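Local coordinates for transglutaminase-like domain-containing protein (PDB 4XZ7), which is a transglutaminase of Streptococcus suis, probably exported, with antiphagocytic properties that make it a virulence factor, at residues M208-E213 against V217-Q222; A274-G279 against A371-F376. One frame throughout, in Å; residues are numbered along the deposited sequence.

Overall arrangement
After helix 188-205 the chain runs through the loop 208-212 and enters helix 213-227, and interaction 1 closes this short excursion by laying the loop along the first turns of the helix it leads into. Interaction 2 opens only later, at the end of helix 264-277. It closes a longer loop that contains the five-stranded sheet of strands 282-288 to 354-357, bringing 371-376 back to the helix. The two follow in series, neither nested nor crossed, with centres about 16 Å apart. They meet where helix 213-227 and the loop before it pack on the end of helix 264-277: F220 CZ lies 3.4 Å from A274 CB, while M208 packs on L278 and V217 and V221 on F275.

Interaction 1: residues M208-E213 against V217-Q222; sequences MKQSSE and VKAFVQ
The flat carboxamide of Q210 presents one face to the methyl group of A219, which sits over that face, somewhat off the perpendicular, 4.1 Å from Q210 CD to A219 CB; the opposite face turns back toward the residue's own backbone N. At the amide's edge NE2 donates a hydrogen bond to E206 O, just past helix 188-205, which limits rotation of the group. Bends at chi1 (-45°, CG beside the backbone N) and chi2 fold the amide back beside its own backbone. The folded methylene completes the contact, with Q210 CG 3.9 Å from A219 CB. Alanine suits the spot because its methyl lets the loop come close to the helix.

The other flat group, the carboxylate of E213, leads away from V217-Q222, and its OE1 accepts a hydrogen bond from D303 N. E213 instead meets V217 through its backbone: V217 N donates to E213 O at 3.0 Å, an almost straight bond (169°) in the helix whose N-cap is S212. V217 CG2 lies 3.6 Å from that carbonyl oxygen, leaving CG1 to pack on F275, work suited to a branched apolar residue.

That bond belongs to the helix's own first turn, so between loop and helix this contact has just the van der Waals touch of Q210 on A219, the polar ends of Q210 and E213 being held by E206 and D303.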
loop_
_atom_site.group_PDB
_atom_site.type_symbol
_atom_site.label_atom_id
_atom_site.label_comp_id
_atom_site.label_asym_id
_atom_site.label_seq_id
_atom_site.Cartn_x
_atom_site.Cartn_y
_atom_site.Cartn_z
ATOM N N MET B 208 -9.809 -37.897 -7.074
ATOM C CA MET B 208 -10.425 -38.939 -6.257
ATOM C C MET B 208 -10.773 -40.160 -7.098
ATOM O O MET B 208 -10.923 -41.253 -6.570
ATOM C CB MET B 208 -11.672 -38.403 -5.545
ATOM C CG MET B 208 -11.369 -37.578 -4.299
ATOM S SD MET B 208 -10.482 -38.498 -3.016
ATOM C CE MET B 208 -11.832 -39.311 -2.159
ATOM N N LYS B 209 -10.882 -39.973 -8.412
ATOM C CA LYS B 209 -11.189 -41.069 -9.333
ATOM C C LYS B 209 -9.968 -41.935 -9.636
ATOM O O LYS B 209 -10.090 -42.989 -10.253
ATOM C CB LYS B 209 -11.754 -40.528 -10.650
ATOM C CG LYS B 209 -13.068 -39.788 -10.539
ATOM C CD LYS B 209 -13.604 -39.472 -11.937
ATOM C CE LYS B 209 -14.785 -38.510 -11.904
ATOM N NZ LYS B 209 -15.265 -38.193 -13.286
ATOM N N GLN B 210 -8.792 -41.484 -9.211
ATOM C CA GLN B 210 -7.558 -42.228 -9.453
ATOM C C GLN B 210 -7.360 -43.350 -8.428
ATOM O O GLN B 210 -7.710 -43.197 -7.256
ATOM C CB GLN B 210 -6.364 -41.279 -9.429
ATOM C CG GLN B 210 -6.587 -39.999 -10.218
ATOM C CD GLN B 210 -6.880 -40.259 -11.684
ATOM O OE1 GLN B 210 -6.177 -41.033 -12.345
ATOM N NE2 GLN B 210 -7.926 -39.614 -12.202
ATOM N N SER B 211 -6.787 -44.470 -8.859
ATOM C CA SER B 211 -6.628 -45.602 -7.951
ATOM C C SER B 211 -5.612 -45.280 -6.864
ATOM O O SER B 211 -5.966 -45.128 -5.686
ATOM C CB SER B 211 -6.216 -46.870 -8.711
ATOM O OG SER B 211 -4.964 -46.721 -9.356
ATOM N N SER B 212 -4.355 -45.153 -7.276
ATOM C CA SER B 212 -3.249 -44.957 -6.352
ATOM C C SER B 212 -3.134 -43.506 -5.884
ATOM O O SER B 212 -3.702 -42.595 -6.489
ATOM C CB SER B 212 -1.939 -45.401 -7.008
ATOM O OG SER B 212 -1.715 -44.688 -8.215
ATOM N N GLU B 213 -2.398 -43.310 -4.796
ATOM C CA GLU B 213 -2.108 -41.983 -4.284
ATOM C C GLU B 213 -1.285 -41.194 -5.304
ATOM O O GLU B 213 -1.533 -40.001 -5.551
ATOM C CB GLU B 213 -1.366 -42.088 -2.951
ATOM C CG GLU B 213 -2.169 -42.759 -1.847
ATOM C CD GLU B 213 -1.343 -43.006 -0.599
ATOM O OE1 GLU B 213 -0.129 -43.284 -0.724
ATOM O OE2 GLU B 213 -1.910 -42.921 0.510
ATOM N N VAL B 217 -2.013 -37.408 -6.932
ATOM C CA VAL B 217 -1.061 -36.294 -7.032
ATOM C C VAL B 217 -0.898 -35.826 -8.479
ATOM O O VAL B 217 -1.060 -34.631 -8.789
ATOM C CB VAL B 217 0.334 -36.673 -6.477
ATOM C CG1 VAL B 217 1.323 -35.555 -6.742
ATOM C CG2 VAL B 217 0.268 -36.961 -4.989
ATOM N N LYS B 218 -0.588 -36.781 -9.354
ATOM C CA LYS B 218 -0.362 -36.507 -10.771
ATOM C C LYS B 218 -1.545 -35.722 -11.343
ATOM O O LYS B 218 -1.381 -34.640 -11.925
ATOM C CB LYS B 218 -0.148 -37.827 -11.535
ATOM C CG LYS B 218 0.456 -37.705 -12.920
ATOM C CD LYS B 218 0.337 -39.035 -13.696
ATOM C CE LYS B 218 1.017 -40.207 -12.982
ATOM N NZ LYS B 218 2.507 -40.203 -13.128
ATOM N N ALA B 219 -2.740 -36.253 -11.119
ATOM C CA ALA B 219 -3.965 -35.650 -11.627
ATOM C C ALA B 219 -4.175 -34.218 -11.121
ATOM O O ALA B 219 -4.469 -33.308 -11.910
ATOM C CB ALA B 219 -5.153 -36.513 -11.251
ATOM N N PHE B 220 -4.037 -34.009 -9.812
ATOM C CA PHE B 220 -4.276 -32.661 -9.285
ATOM C C PHE B 220 -3.243 -31.638 -9.802
ATOM O O PHE B 220 -3.596 -30.548 -10.272
ATOM C CB PHE B 220 -4.282 -32.654 -7.759
ATOM C CG PHE B 220 -4.610 -31.310 -7.187
ATOM C CD1 PHE B 220 -5.919 -30.861 -7.164
ATOM C CD2 PHE B 220 -3.607 -30.477 -6.717
ATOM C CE1 PHE B 220 -6.223 -29.611 -6.657
ATOM C CE2 PHE B 220 -3.898 -29.231 -6.218
ATOM C CZ PHE B 220 -5.201 -28.790 -6.190
ATOM N N VAL B 221 -1.974 -32.011 -9.695
ATOM C CA VAL B 221 -0.856 -31.189 -10.129
ATOM C C VAL B 221 -1.018 -30.772 -11.588
ATOM O O VAL B 221 -0.900 -29.586 -11.926
ATOM C CB VAL B 221 0.475 -31.947 -9.948
ATOM C CG1 VAL B 221 1.603 -31.252 -10.687
ATOM C CG2 VAL B 221 0.802 -32.072 -8.486
ATOM N N GLN B 222 -1.324 -31.747 -12.444
ATOM C CA GLN B 222 -1.468 -31.473 -13.868
ATOM C C GLN B 222 -2.670 -30.579 -14.135
ATOM O O GLN B 222 -2.601 -29.649 -14.952
ATOM C CB GLN B 222 -1.590 -32.774 -14.667
ATOM C CG GLN B 222 -1.265 -32.601 -16.150
ATOM C CD GLN B 222 0.201 -32.219 -16.407
ATOM O OE1 GLN B 222 0.512 -31.059 -16.706
ATOM N NE2 GLN B 222 1.100 -33.200 -16.308
#

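Interaction 2: residues A274-G279 against A371-F376; sequences AFNMLG and ADLLLF
N276 and L374 bring their CA atoms to 6.5 Å where the last turn of helix 264-277 meets the helix-like turn 371-374. L374 CD2 reaches N276 CB at 3.8 Å and M277 CG at 4.0 Å, bridging neighbouring residues of the helix; the leucine and methionine chains cross at about a right angle. L374 attains this through its CG, beside the backbone N (chi1 -72°), its CB not heading there itself.

L373 CD1 touches N276 OD1 at 3.7 Å, a van der Waals contact of a methyl with the amide oxygen, not a hydrogen bond. OD1 accepts from A282 N and ND2 is also hydrogen-bonded elsewhere, so the buried amide is satisfied; asparagine ties the helix end to the start of strand 282-288 while its CB and the oxygen's flank meet the leucines. L373 also packs on L137 of the second subunit, and R273 hydrogen-bonds to the carbonyl oxygens of L374 and F376.

G279, at positive phi, is the C-prime residue of a Schellman motif (hydrogen bonds G279 N to N276 O, L280 N to F275 O). This is a helix of what is probably the papain-like core, ended by that motif and covered by a late loop.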
loop_
_atom_site.group_PDB
_atom_site.type_symbol
_atom_site.label_atom_id
_atom_site.label_comp_id
_atom_site.label_asym_id
_atom_site.label_seq_id
_atom_site.Cartn_x
_atom_site.Cartn_y
_atom_site.Cartn_z
ATOM N N ALA B 274 -4.502 -28.932 -0.736
ATOM C CA ALA B 274 -5.272 -29.972 -1.431
ATOM C C ALA B 274 -4.857 -31.412 -1.079
ATOM O O ALA B 274 -5.702 -32.289 -0.931
ATOM C CB ALA B 274 -5.164 -29.766 -2.919
ATOM N N PHE B 275 -3.556 -31.655 -0.962
ATOM C CA PHE B 275 -3.052 -32.989 -0.666
ATOM C C PHE B 275 -3.387 -33.418 0.757
ATOM O O PHE B 275 -3.634 -34.597 1.016
ATOM C CB PHE B 275 -1.541 -33.050 -0.883
ATOM C CG PHE B 275 -1.131 -32.923 -2.328
ATOM C CD1 PHE B 275 -1.994 -33.315 -3.342
ATOM C CD2 PHE B 275 0.110 -32.414 -2.670
ATOM C CE1 PHE B 275 -1.618 -33.207 -4.679
ATOM C CE2 PHE B 275 0.493 -32.298 -4.010
ATOM C CZ PHE B 275 -0.375 -32.694 -5.010
ATOM N N ASN B 276 -3.369 -32.462 1.682
ATOM C CA ASN B 276 -3.735 -32.767 3.057
ATOM C C ASN B 276 -5.213 -33.132 3.100
ATOM O O ASN B 276 -5.595 -34.076 3.789
ATOM C CB ASN B 276 -3.417 -31.603 3.999
ATOM C CG ASN B 276 -1.946 -31.543 4.373
ATOM O OD1 ASN B 276 -1.298 -32.572 4.531
ATOM N ND2 ASN B 276 -1.406 -30.330 4.494
ATOM N N MET B 277 -6.040 -32.404 2.352
ATOM C CA MET B 277 -7.446 -32.766 2.235
ATOM C C MET B 277 -7.608 -34.200 1.715
ATOM O O MET B 277 -8.478 -34.941 2.173
ATOM C CB MET B 277 -8.177 -31.793 1.314
ATOM C CG MET B 277 -8.421 -30.415 1.927
ATOM S SD MET B 277 -9.170 -29.252 0.777
ATOM C CE MET B 277 -10.686 -30.099 0.344
ATOM N N LEU B 278 -6.757 -34.587 0.769
ATOM C CA LEU B 278 -6.853 -35.889 0.118
ATOM C C LEU B 278 -6.218 -37.011 0.933
ATOM O O LEU B 278 -6.102 -38.137 0.463
ATOM C CB LEU B 278 -6.197 -35.829 -1.265
ATOM C CG LEU B 278 -6.899 -35.005 -2.343
ATOM C CD1 LEU B 278 -5.969 -34.732 -3.530
ATOM C CD2 LEU B 278 -8.170 -35.708 -2.798
ATOM N N GLY B 279 -5.791 -36.706 2.150
ATOM C CA GLY B 279 -5.162 -37.707 2.991
ATOM C C GLY B 279 -3.700 -37.920 2.651
ATOM O O GLY B 279 -3.121 -38.940 3.004
ATOM N N ALA B 371 -6.558 -35.210 8.888
ATOM C CA ALA B 371 -7.482 -34.094 9.062
ATOM C C ALA B 371 -6.938 -33.087 10.080
ATOM O O ALA B 371 -7.145 -31.879 9.943
ATOM C CB ALA B 371 -8.828 -34.581 9.476
ATOM N N ASP B 372 -6.239 -33.598 11.091
ATOM C CA ASP B 372 -5.526 -32.744 12.045
ATOM C C ASP B 372 -4.514 -31.853 11.338
ATOM O O ASP B 372 -4.322 -30.702 11.727
ATOM C CB ASP B 372 -4.805 -33.583 13.103
ATOM C CG ASP B 372 -5.747 -34.168 14.121
ATOM O OD1 ASP B 372 -6.857 -33.607 14.271
ATOM O OD2 ASP B 372 -5.375 -35.181 14.762
ATOM N N LEU B 373 -3.872 -32.384 10.296
ATOM C CA LEU B 373 -2.865 -31.624 9.559
ATOM C C LEU B 373 -3.460 -30.362 8.914
ATOM O O LEU B 373 -2.735 -29.429 8.562
ATOM C CB LEU B 373 -2.207 -32.503 8.493
ATOM C CG LEU B 373 -1.402 -33.727 8.952
ATOM C CD1 LEU B 373 -0.669 -34.353 7.769
ATOM C CD2 LEU B 373 -0.426 -33.384 10.068
ATOM N N LEU B 374 -4.778 -30.341 8.761
ATOM C CA LEU B 374 -5.479 -29.188 8.201
ATOM C C LEU B 374 -5.633 -28.026 9.192
ATOM O O LEU B 374 -5.904 -26.890 8.780
ATOM C CB LEU B 374 -6.863 -29.607 7.714
ATOM C CG LEU B 374 -6.930 -30.464 6.463
ATOM C CD1 LEU B 374 -8.369 -30.929 6.236
ATOM C CD2 LEU B 374 -6.425 -29.645 5.265
ATOM N N LEU B 375 -5.499 -28.332 10.487
ATOM C CA LEU B 375 -5.584 -27.353 11.584
ATOM C C LEU B 375 -6.972 -26.773 11.812
ATOM O O LEU B 375 -7.387 -26.563 12.952
ATOM C CB LEU B 375 -4.613 -26.186 11.359
ATOM C CG LEU B 375 -3.120 -26.459 11.542
ATOM C CD1 LEU B 375 -2.364 -25.136 11.700
ATOM C CD2 LEU B 375 -2.862 -27.396 12.724
ATOM N N PHE B 376 -7.679 -26.487 10.732
ATOM C CA PHE B 376 -8.961 -25.810 10.833
ATOM C C PHE B 376 -9.807 -26.220 9.651
ATOM O O PHE B 376 -9.272 -26.657 8.640
ATOM C CB PHE B 376 -8.747 -24.292 10.871
ATOM C CG PHE B 376 -10.016 -23.478 10.853
ATOM C CD1 PHE B 376 -10.730 -23.248 12.016
ATOM C CD2 PHE B 376 -10.465 -22.904 9.676
ATOM C CE1 PHE B 376 -11.891 -22.481 11.996
ATOM C CE2 PHE B 376 -11.614 -22.140 9.652
ATOM C CZ PHE B 376 -12.330 -21.929 10.811
#